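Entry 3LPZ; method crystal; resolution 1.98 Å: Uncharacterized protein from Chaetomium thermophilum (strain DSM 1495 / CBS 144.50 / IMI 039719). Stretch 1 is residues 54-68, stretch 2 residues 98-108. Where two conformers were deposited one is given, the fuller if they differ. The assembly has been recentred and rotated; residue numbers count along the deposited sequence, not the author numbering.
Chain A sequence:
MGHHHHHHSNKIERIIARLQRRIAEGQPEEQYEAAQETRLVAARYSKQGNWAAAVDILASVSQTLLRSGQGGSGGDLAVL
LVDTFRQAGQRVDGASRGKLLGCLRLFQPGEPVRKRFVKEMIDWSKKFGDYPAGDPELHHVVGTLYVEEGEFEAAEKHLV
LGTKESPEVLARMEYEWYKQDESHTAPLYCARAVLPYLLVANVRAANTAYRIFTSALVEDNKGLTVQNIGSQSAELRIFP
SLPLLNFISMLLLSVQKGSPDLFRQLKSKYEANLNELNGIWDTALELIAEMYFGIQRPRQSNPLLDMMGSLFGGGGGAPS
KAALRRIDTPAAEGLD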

ATOM      1  N   ALA A  54     -18.306 -19.886  16.656  1.00 21.51           N
ATOM      2  CA  ALA A  54     -18.327 -18.465  16.939  1.00 21.30           C
ATOM      3  C   ALA A  54     -18.058 -17.675  15.654  1.00 21.11           C
ATOM      4  O   ALA A  54     -18.727 -16.681  15.391  1.00 20.32           O
ATOM      5  CB  ALA A  54     -17.292 -18.109  17.998  1.00 21.18           C
ATOM      6  N   VAL A  55     -17.057 -18.116  14.882  1.00 20.72           N
ATOM      7  CA  VAL A  55     -16.674 -17.467  13.640  1.00 20.66           C
ATOM      8  C   VAL A  55     -17.804 -17.488  12.608  1.00 21.70           C
ATOM      9  O   VAL A  55     -18.079 -16.461  11.974  1.00 22.39           O
ATOM     10  CB  VAL A  55     -15.354 -18.091  13.039  1.00 20.70           C
ATOM     11  CG1 VAL A  55     -15.197 -17.751  11.528  1.00 19.04           C
ATOM     12  CG2 VAL A  55     -14.140 -17.620  13.814  1.00 19.69           C
ATOM     13  N   ASP A  56     -18.442 -18.643  12.416  1.00 22.25           N
ATOM     14  CA  ASP A  56     -19.498 -18.749  11.396  0.50 22.84           C
ATOM     15  C   ASP A  56     -20.652 -17.826  11.789  1.00 22.87           C
ATOM     16  O   ASP A  56     -21.182 -17.106  10.949  1.00 23.31           O
ATOM     17  CB  ASP A  56     -20.012 -20.185  11.240  0.50 23.13           C
ATOM     18  CG  ASP A  56     -19.056 -21.089  10.463  0.50 24.50           C
ATOM     19  OD1 ASP A  56     -18.127 -20.604   9.789  0.50 25.35           O
ATOM     20  OD2 ASP A  56     -19.233 -22.317  10.539  0.50 27.06           O
ATOM     21  N   ILE A  57     -21.016 -17.838  13.072  1.00 21.86           N
ATOM     22  CA  ILE A  57     -22.080 -16.963  13.578  1.00 21.42           C
ATOM     23  C   ILE A  57     -21.763 -15.475  13.368  1.00 20.67           C
ATOM     24  O   ILE A  57     -22.570 -14.740  12.786  1.00 21.27           O
ATOM     25  CB  ILE A  57     -22.392 -17.245  15.066  1.00 21.37           C
ATOM     26  CG1 ILE A  57     -23.011 -18.651  15.194  1.00 21.51           C
ATOM     27  CG2 ILE A  57     -23.344 -16.163  15.644  1.00 20.80           C
ATOM     28  CD1 ILE A  57     -22.970 -19.213  16.597  1.00 21.60           C
ATOM     29  N   LEU A  58     -20.599 -15.038  13.838  1.00 18.85           N
ATOM     30  CA  LEU A  58     -20.209 -13.623  13.689  1.00 18.61           C
ATOM     31  C   LEU A  58     -20.103 -13.190  12.223  1.00 19.09           C
ATOM     32  O   LEU A  58     -20.582 -12.104  11.854  1.00 18.69           O
ATOM     33  CB  LEU A  58     -18.881 -13.347  14.435  1.00 17.83           C
ATOM     34  CG  LEU A  58     -19.040 -13.457  15.958  1.00 16.93           C
ATOM     35  CD1 LEU A  58     -17.684 -13.433  16.666  1.00 16.38           C
ATOM     36  CD2 LEU A  58     -19.933 -12.347  16.491  1.00 16.53           C
ATOM     37  N   ALA A  59     -19.453 -14.008  11.392  1.00 19.48           N
ATOM     38  CA  ALA A  59     -19.291 -13.637   9.974  1.00 20.56           C
ATOM     39  C   ALA A  59     -20.644 -13.560   9.251  1.00 20.92           C
ATOM     40  O   ALA A  59     -20.880 -12.623   8.511  1.00 20.21           O
ATOM     41  CB  ALA A  59     -18.306 -14.619   9.222  1.00 20.68           C
ATOM     42  N   SER A  60     -21.524 -14.542   9.458  1.00 20.75           N
ATOM     43  CA  SER A  60     -22.801 -14.539   8.733  1.00 21.43           C
ATOM     44  C   SER A  60     -23.674 -13.374   9.183  1.00 20.98           C
ATOM     45  O   SER A  60     -24.233 -12.661   8.350  1.00 21.71           O
ATOM     46  CB  SER A  60     -23.582 -15.844   8.955  1.00 22.11           C
ATOM     47  OG  SER A  60     -22.789 -16.958   8.624  1.00 25.23           O
ATOM     48  N   VAL A  61     -23.771 -13.161  10.491  1.00 20.00           N
ATOM     49  CA  VAL A  61     -24.661 -12.132  11.026  1.00 19.87           C
ATOM     50  C   VAL A  61     -24.106 -10.713  10.792  1.00 20.17           C
ATOM     51  O   VAL A  61     -24.872  -9.768  10.531  1.00 19.82           O
ATOM     52  CB  VAL A  61     -24.998 -12.356  12.533  1.00 19.68           C
ATOM     53  CG1 VAL A  61     -25.817 -11.164  13.104  1.00 19.73           C
ATOM     54  CG2 VAL A  61     -25.751 -13.721  12.760  1.00 20.76           C
ATOM     55  N   SER A  62     -22.785 -10.564  10.895  1.00 19.69           N
ATOM     56  CA  SER A  62     -22.136  -9.303  10.553  1.00 20.56           C
ATOM     57  C   SER A  62     -22.484  -8.888   9.125  1.00 20.76           C
ATOM     58  O   SER A  62     -22.872  -7.735   8.881  1.00 21.05           O
ATOM     59  CB  SER A  62     -20.609  -9.396  10.655  1.00 20.69           C
ATOM     60  OG  SER A  62     -20.059  -8.208  10.093  1.00 24.59           O
ATOM     61  N   GLN A  63     -22.328  -9.821   8.189  1.00 19.93           N
ATOM     62  CA  GLN A  63     -22.635  -9.538   6.789  1.00 21.39           C
ATOM     63  C   GLN A  63     -24.123  -9.198   6.591  1.00 21.96           C
ATOM     64  O   GLN A  63     -24.464  -8.250   5.838  1.00 21.94           O
ATOM     65  CB  GLN A  63     -22.166 -10.672   5.870  1.00 21.00           C
ATOM     66  CG  GLN A  63     -20.638 -10.837   5.944  1.00 22.25           C
ATOM     67  CD  GLN A  63     -20.103 -12.000   5.151  1.00 25.53           C
ATOM     68  OE1 GLN A  63     -20.839 -12.629   4.411  1.00 29.79           O
ATOM     69  NE2 GLN A  63     -18.802 -12.293   5.302  1.00 23.75           N
ATOM     70  N   THR A  64     -25.006  -9.933   7.267  1.00 22.13           N
ATOM     71  CA  THR A  64     -26.441  -9.595   7.178  1.00 22.53           C
ATOM     72  C   THR A  64     -26.755  -8.181   7.671  1.00 22.75           C
ATOM     73  O   THR A  64     -27.555  -7.443   7.051  1.00 22.56           O
ATOM     74  CB  THR A  64     -27.335 -10.614   7.917  1.00 22.18           C
ATOM     75  OG1 THR A  64     -27.138 -11.907   7.343  1.00 22.42           O
ATOM     76  CG2 THR A  64     -28.818 -10.232   7.776  1.00 22.11           C
ATOM     77  N   LEU A  65     -26.142  -7.802   8.795  1.00 22.89           N
ATOM     78  CA  LEU A  65     -26.360  -6.467   9.347  1.00 23.15           C
ATOM     79  C   LEU A  65     -25.841  -5.416   8.381  1.00 23.62           C
ATOM     80  O   LEU A  65     -26.516  -4.424   8.118  1.00 23.56           O
ATOM     81  CB  LEU A  65     -25.665  -6.313  10.691  1.00 22.82           C
ATOM     82  CG  LEU A  65     -26.393  -6.966  11.869  1.00 23.66           C
ATOM     83  CD1 LEU A  65     -25.430  -7.301  12.996  1.00 22.25           C
ATOM     84  CD2 LEU A  65     -27.528  -6.066  12.362  1.00 25.47           C
ATOM     85  N   LEU A  66     -24.638  -5.646   7.857  1.00 23.77           N
ATOM     86  CA  LEU A  66     -24.048  -4.726   6.872  1.00 25.44           C
ATOM     87  C   LEU A  66     -24.906  -4.588   5.607  1.00 26.58           C
ATOM     88  O   LEU A  66     -25.049  -3.487   5.095  1.00 26.88           O
ATOM     89  CB  LEU A  66     -22.587  -5.109   6.519  1.00 23.86           C
ATOM     90  CG  LEU A  66     -21.592  -4.994   7.684  1.00 24.48           C
ATOM     91  CD1 LEU A  66     -20.232  -5.702   7.376  1.00 24.15           C
ATOM     92  CD2 LEU A  66     -21.362  -3.524   8.041  1.00 23.73           C
ATOM     93  N   ARG A  67     -25.461  -5.694   5.113  1.00 28.62           N
ATOM     94  CA  ARG A  67     -26.389  -5.656   3.959  1.00 31.25           C
ATOM     95  C   ARG A  67     -27.689  -4.931   4.279  1.00 32.05           C
ATOM     96  O   ARG A  67     -28.316  -4.394   3.387  1.00 32.87           O
ATOM     97  CB  ARG A  67     -26.775  -7.058   3.492  1.00 31.52           C
ATOM     98  CG  ARG A  67     -25.758  -7.714   2.632  1.00 34.38           C
ATOM     99  CD  ARG A  67     -26.235  -9.062   2.148  1.00 38.35           C
ATOM    100  NE  ARG A  67     -25.076  -9.872   1.791  1.00 42.16           N
ATOM    101  CZ  ARG A  67     -24.444  -9.828   0.613  1.00 44.30           C
ATOM    102  NH1 ARG A  67     -24.855  -9.025  -0.366  1.00 45.28           N
ATOM    103  NH2 ARG A  67     -23.392 -10.600   0.406  1.00 45.64           N
ATOM    104  N   SER A  68     -28.107  -4.944   5.540  1.00 32.70           N
ATOM    105  CA  SER A  68     -29.352  -4.290   5.936  1.00 33.74           C
ATOM    106  C   SER A  68     -29.138  -2.853   6.370  1.00 34.41           C
ATOM    107  O   SER A  68     -29.948  -2.315   7.102  1.00 35.42           O
ATOM    108  CB  SER A  68     -30.016  -5.039   7.089  1.00 33.53           C
ATOM    109  OG  SER A  68     -30.225  -6.403   6.777  1.00 34.59           O
ATOM    110  N   GLY A  98     -11.253 -14.960   3.395  1.00 16.60           N
ATOM    111  CA  GLY A  98     -12.493 -14.809   2.630  1.00 16.41           C
ATOM    112  C   GLY A  98     -13.640 -14.228   3.464  1.00 17.00           C
ATOM    113  O   GLY A  98     -14.428 -13.401   2.986  1.00 17.31           O
ATOM    114  N   LYS A  99     -13.748 -14.661   4.714  1.00 16.56           N
ATOM    115  CA  LYS A  99     -14.792 -14.111   5.600  1.00 17.51           C
ATOM    116  C   LYS A  99     -14.559 -12.626   5.860  1.00 17.02           C
ATOM    117  O   LYS A  99     -15.516 -11.840   5.906  1.00 17.42           O
ATOM    118  CB  LYS A  99     -14.853 -14.887   6.915  1.00 16.99           C
ATOM    119  CG  LYS A  99     -15.421 -16.279   6.746  1.00 19.61           C
ATOM    120  CD  LYS A  99     -15.483 -17.035   8.082  1.00 23.10           C
ATOM    121  CE  LYS A  99     -15.903 -18.514   7.893  1.00 23.31           C
ATOM    122  NZ  LYS A  99     -14.836 -19.338   7.250  1.00 25.57           N
ATOM    123  N   LEU A 100     -13.299 -12.241   6.062  1.00 16.79           N
ATOM    124  CA  LEU A 100     -12.977 -10.829   6.356  1.00 16.63           C
ATOM    125  C   LEU A 100     -13.238  -9.945   5.127  1.00 17.05           C
ATOM    126  O   LEU A 100     -13.787  -8.834   5.268  1.00 16.81           O
ATOM    127  CB  LEU A 100     -11.544 -10.670   6.891  1.00 15.87           C
ATOM    128  CG  LEU A 100     -11.329 -11.342   8.266  1.00 17.16           C
ATOM    129  CD1 LEU A 100      -9.844 -11.336   8.649  1.00 20.92           C
ATOM    130  CD2 LEU A 100     -12.129 -10.635   9.379  1.00 17.68           C
ATOM    131  N   LEU A 101     -12.888 -10.446   3.938  1.00 16.30           N
ATOM    132  CA  LEU A 101     -13.183  -9.708   2.686  1.00 17.94           C
ATOM    133  C   LEU A 101     -14.677  -9.614   2.432  1.00 18.37           C
ATOM    134  O   LEU A 101     -15.158  -8.605   1.922  1.00 19.09           O
ATOM    135  CB  LEU A 101     -12.472 -10.349   1.461  1.00 17.92           C
ATOM    136  CG  LEU A 101     -10.946 -10.261   1.500  1.00 17.95           C
ATOM    137  CD1 LEU A 101     -10.375 -11.127   0.399  1.00 20.17           C
ATOM    138  CD2 LEU A 101     -10.462  -8.786   1.339  1.00 20.36           C
ATOM    139  N   GLY A 102     -15.421 -10.657   2.798  1.00 18.84           N
ATOM    140  CA  GLY A 102     -16.874 -10.614   2.673  1.00 19.58           C
ATOM    141  C   GLY A 102     -17.460  -9.486   3.530  1.00 20.01           C
ATOM    142  O   GLY A 102     -18.405  -8.790   3.092  1.00 21.81           O
ATOM    143  N   CYS A 103     -16.942  -9.306   4.744  1.00 19.43           N
ATOM    144  CA  CYS A 103     -17.389  -8.176   5.596  1.00 19.34           C
ATOM    145  C   CYS A 103     -16.953  -6.822   5.022  1.00 18.84           C
ATOM    146  O   CYS A 103     -17.770  -5.881   4.899  1.00 17.84           O
ATOM    147  CB  CYS A 103     -16.866  -8.314   7.036  1.00 19.73           C
ATOM    148  SG  CYS A 103     -17.537  -9.748   7.934  1.00 22.44           S
ATOM    149  N   LEU A 104     -15.674  -6.740   4.665  1.00 18.58           N
ATOM    150  CA  LEU A 104     -15.056  -5.502   4.154  1.00 19.54           C
ATOM    151  C   LEU A 104     -15.857  -4.856   3.029  1.00 20.18           C
ATOM    152  O   LEU A 104     -16.116  -3.634   3.042  1.00 19.61           O
ATOM    153  CB  LEU A 104     -13.636  -5.790   3.631  1.00 19.38           C
ATOM    154  CG  LEU A 104     -12.825  -4.569   3.138  1.00 20.49           C
ATOM    155  CD1 LEU A 104     -12.637  -3.575   4.272  1.00 20.56           C
ATOM    156  CD2 LEU A 104     -11.429  -4.972   2.544  1.00 17.64           C
ATOM    157  N   ARG A 105     -16.231  -5.678   2.049  1.00 21.23           N
ATOM    158  CA  ARG A 105     -16.867  -5.181   0.841  1.00 22.49           C
ATOM    159  C   ARG A 105     -18.307  -4.732   1.100  1.00 23.21           C
ATOM    160  O   ARG A 105     -18.894  -4.048   0.279  1.00 23.55           O
ATOM    161  CB  ARG A 105     -16.833  -6.240  -0.248  1.00 23.11           C
ATOM    162  CG  ARG A 105     -15.409  -6.531  -0.741  1.00 25.31           C
ATOM    163  CD  ARG A 105     -15.486  -7.379  -2.007  1.00 28.30           C
ATOM    164  NE  ARG A 105     -14.186  -7.812  -2.550  1.00 31.96           N
ATOM    165  CZ  ARG A 105     -13.396  -7.070  -3.328  1.00 33.54           C
ATOM    166  NH1 ARG A 105     -13.735  -5.817  -3.629  1.00 33.92           N
ATOM    167  NH2 ARG A 105     -12.247  -7.580  -3.796  1.00 31.95           N
ATOM    168  N   LEU A 106     -18.875  -5.104   2.247  1.00 23.61           N
ATOM    169  CA  LEU A 106     -20.242  -4.675   2.566  1.00 24.14           C
ATOM    170  C   LEU A 106     -20.361  -3.405   3.403  1.00 24.92           C
ATOM    171  O   LEU A 106     -21.467  -2.900   3.590  1.00 25.74           O
ATOM    172  CB  LEU A 106     -21.043  -5.827   3.182  1.00 24.00           C
ATOM    173  CG  LEU A 106     -21.338  -7.036   2.269  1.00 24.19           C
ATOM    174  CD1 LEU A 106     -21.794  -8.237   3.125  1.00 24.92           C
ATOM    175  CD2 LEU A 106     -22.385  -6.725   1.208  1.00 25.04           C
ATOM    176  N   PHE A 107     -19.249  -2.870   3.900  1.00 24.90           N
ATOM    177  CA  PHE A 107     -19.287  -1.582   4.591  1.00 25.84           C
ATOM    178  C   PHE A 107     -19.531  -0.448   3.595  1.00 27.24           C
ATOM    179  O   PHE A 107     -18.990  -0.485   2.483  1.00 26.63           O
ATOM    180  CB  PHE A 107     -17.945  -1.246   5.223  1.00 24.68           C
ATOM    181  CG  PHE A 107     -17.666  -1.937   6.517  1.00 24.36           C
ATOM    182  CD1 PHE A 107     -16.986  -3.161   6.534  1.00 21.74           C
ATOM    183  CD2 PHE A 107     -17.994  -1.323   7.735  1.00 21.98           C
ATOM    184  CE1 PHE A 107     -16.673  -3.785   7.748  1.00 21.87           C
ATOM    185  CE2 PHE A 107     -17.690  -1.941   8.932  1.00 22.86           C
ATOM    186  CZ  PHE A 107     -17.011  -3.165   8.947  1.00 21.71           C
ATOM    187  N   GLN A 108     -20.286   0.570   4.013  1.00 28.29           N
ATOM    188  CA  GLN A 108     -20.303   1.848   3.294  1.00 31.39           C
ATOM    189  C   GLN A 108     -18.944   2.509   3.467  1.00 32.44           C
ATOM    190  O   GLN A 108     -18.395   2.460   4.559  1.00 32.26           O
ATOM    191  CB  GLN A 108     -21.370   2.793   3.864  1.00 31.87           C
ATOM    192  CG  GLN A 108     -22.785   2.398   3.502  1.00 35.76           C
ATOM    193  CD  GLN A 108     -23.046   2.559   2.022  1.00 40.50           C
ATOM    194  OE1 GLN A 108     -23.634   1.690   1.399  1.00 44.13           O
ATOM    195  NE2 GLN A 108     -22.578   3.667   1.445  1.00 43.21           N
TER
HETATM  196  O   HOH W   1     -17.718 -14.508   3.285  1.00 35.59           O
HETATM  197  O   HOH W   2     -23.266  -1.289   5.330  1.00 35.62           O

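Two helices that run nearly parallel can pack closely when small residues admit the backbone of one to the side chains of the other, and this pair is a compact example. The helix of residues 54-67 and the one that includes 98-104 point the same way, their axes inclined by 15° and 9.5 Å apart at closest approach. The register advances evenly: Ala59 lies nearest Lys99, Gln63 nearest Cys103, and Leu66 nearest Leu106, with CA-CA distances of 6.3, 5.5 and 5.7 Å.

At the start of stretch 2, Gly98 contributes through its carbonyl. A water accepts from Gln63 NE2 at 3.2 Å and donates a weak hydrogen bond to Gly98 O at 3.5 Å, linking Gln63 to Gly98, a pair that makes no direct contact. Lys99 follows, using its long aliphatic chain as a hydrophobic surface: its CD lies 3.5 Å from Val55 CG1 and 3.9 Å from Ala59 CB, the short alanine side chain leaving space for the methylenes. Farther out, Lys99 NZ stands 4.3 Å from Asp56 OD1, too far for a salt bridge, though the opposite charges still favour the approach.

Leu100 and Leu101 make no contact with stretch 1, as expected of helix positions whose CA-to-CB bonds point away from the partner. Gly102 returns to the interface, and its lack of a side chain matters. An ideal CB there would lie 2.6 Å from Gln63 NE2, a clash; with glycine, the amide of Gln63 can settle against the backbone, NE2 coming within 3.6 Å of Gly102 C and 3.4 Å of Lys99 O. Cys103 then packs its sulfur against stretch 1, with SG 3.8 Å from Gln63 CG and 3.7 Å from Ser62 OG.

Leu104 turns away and opens a type I turn that runs to Phe107, carrying the chain out of its helical path. Within this turn Leu106 has the largest area covered by the other stretch. Its CB meets Leu66 CB at 3.7 Å, its CD1 lies 3.7 Å from Gln63 CB, and its CD2 sits over one face of the Arg67 guanidinium, 3.7 Å from NH1. The backbone is tied here too: a second water donates to Leu66 O at 2.8 Å and to Leu106 O at 3.0 Å. Phe107 completes the apolar end, where Leu66 CD2 lies over the ring face, 4.2 Å from the centroid of the Phe107 ring, in a CH-pi contact. With no clear direct hydrogen bond across the pair, close packing and bridging water hold the two stretches together.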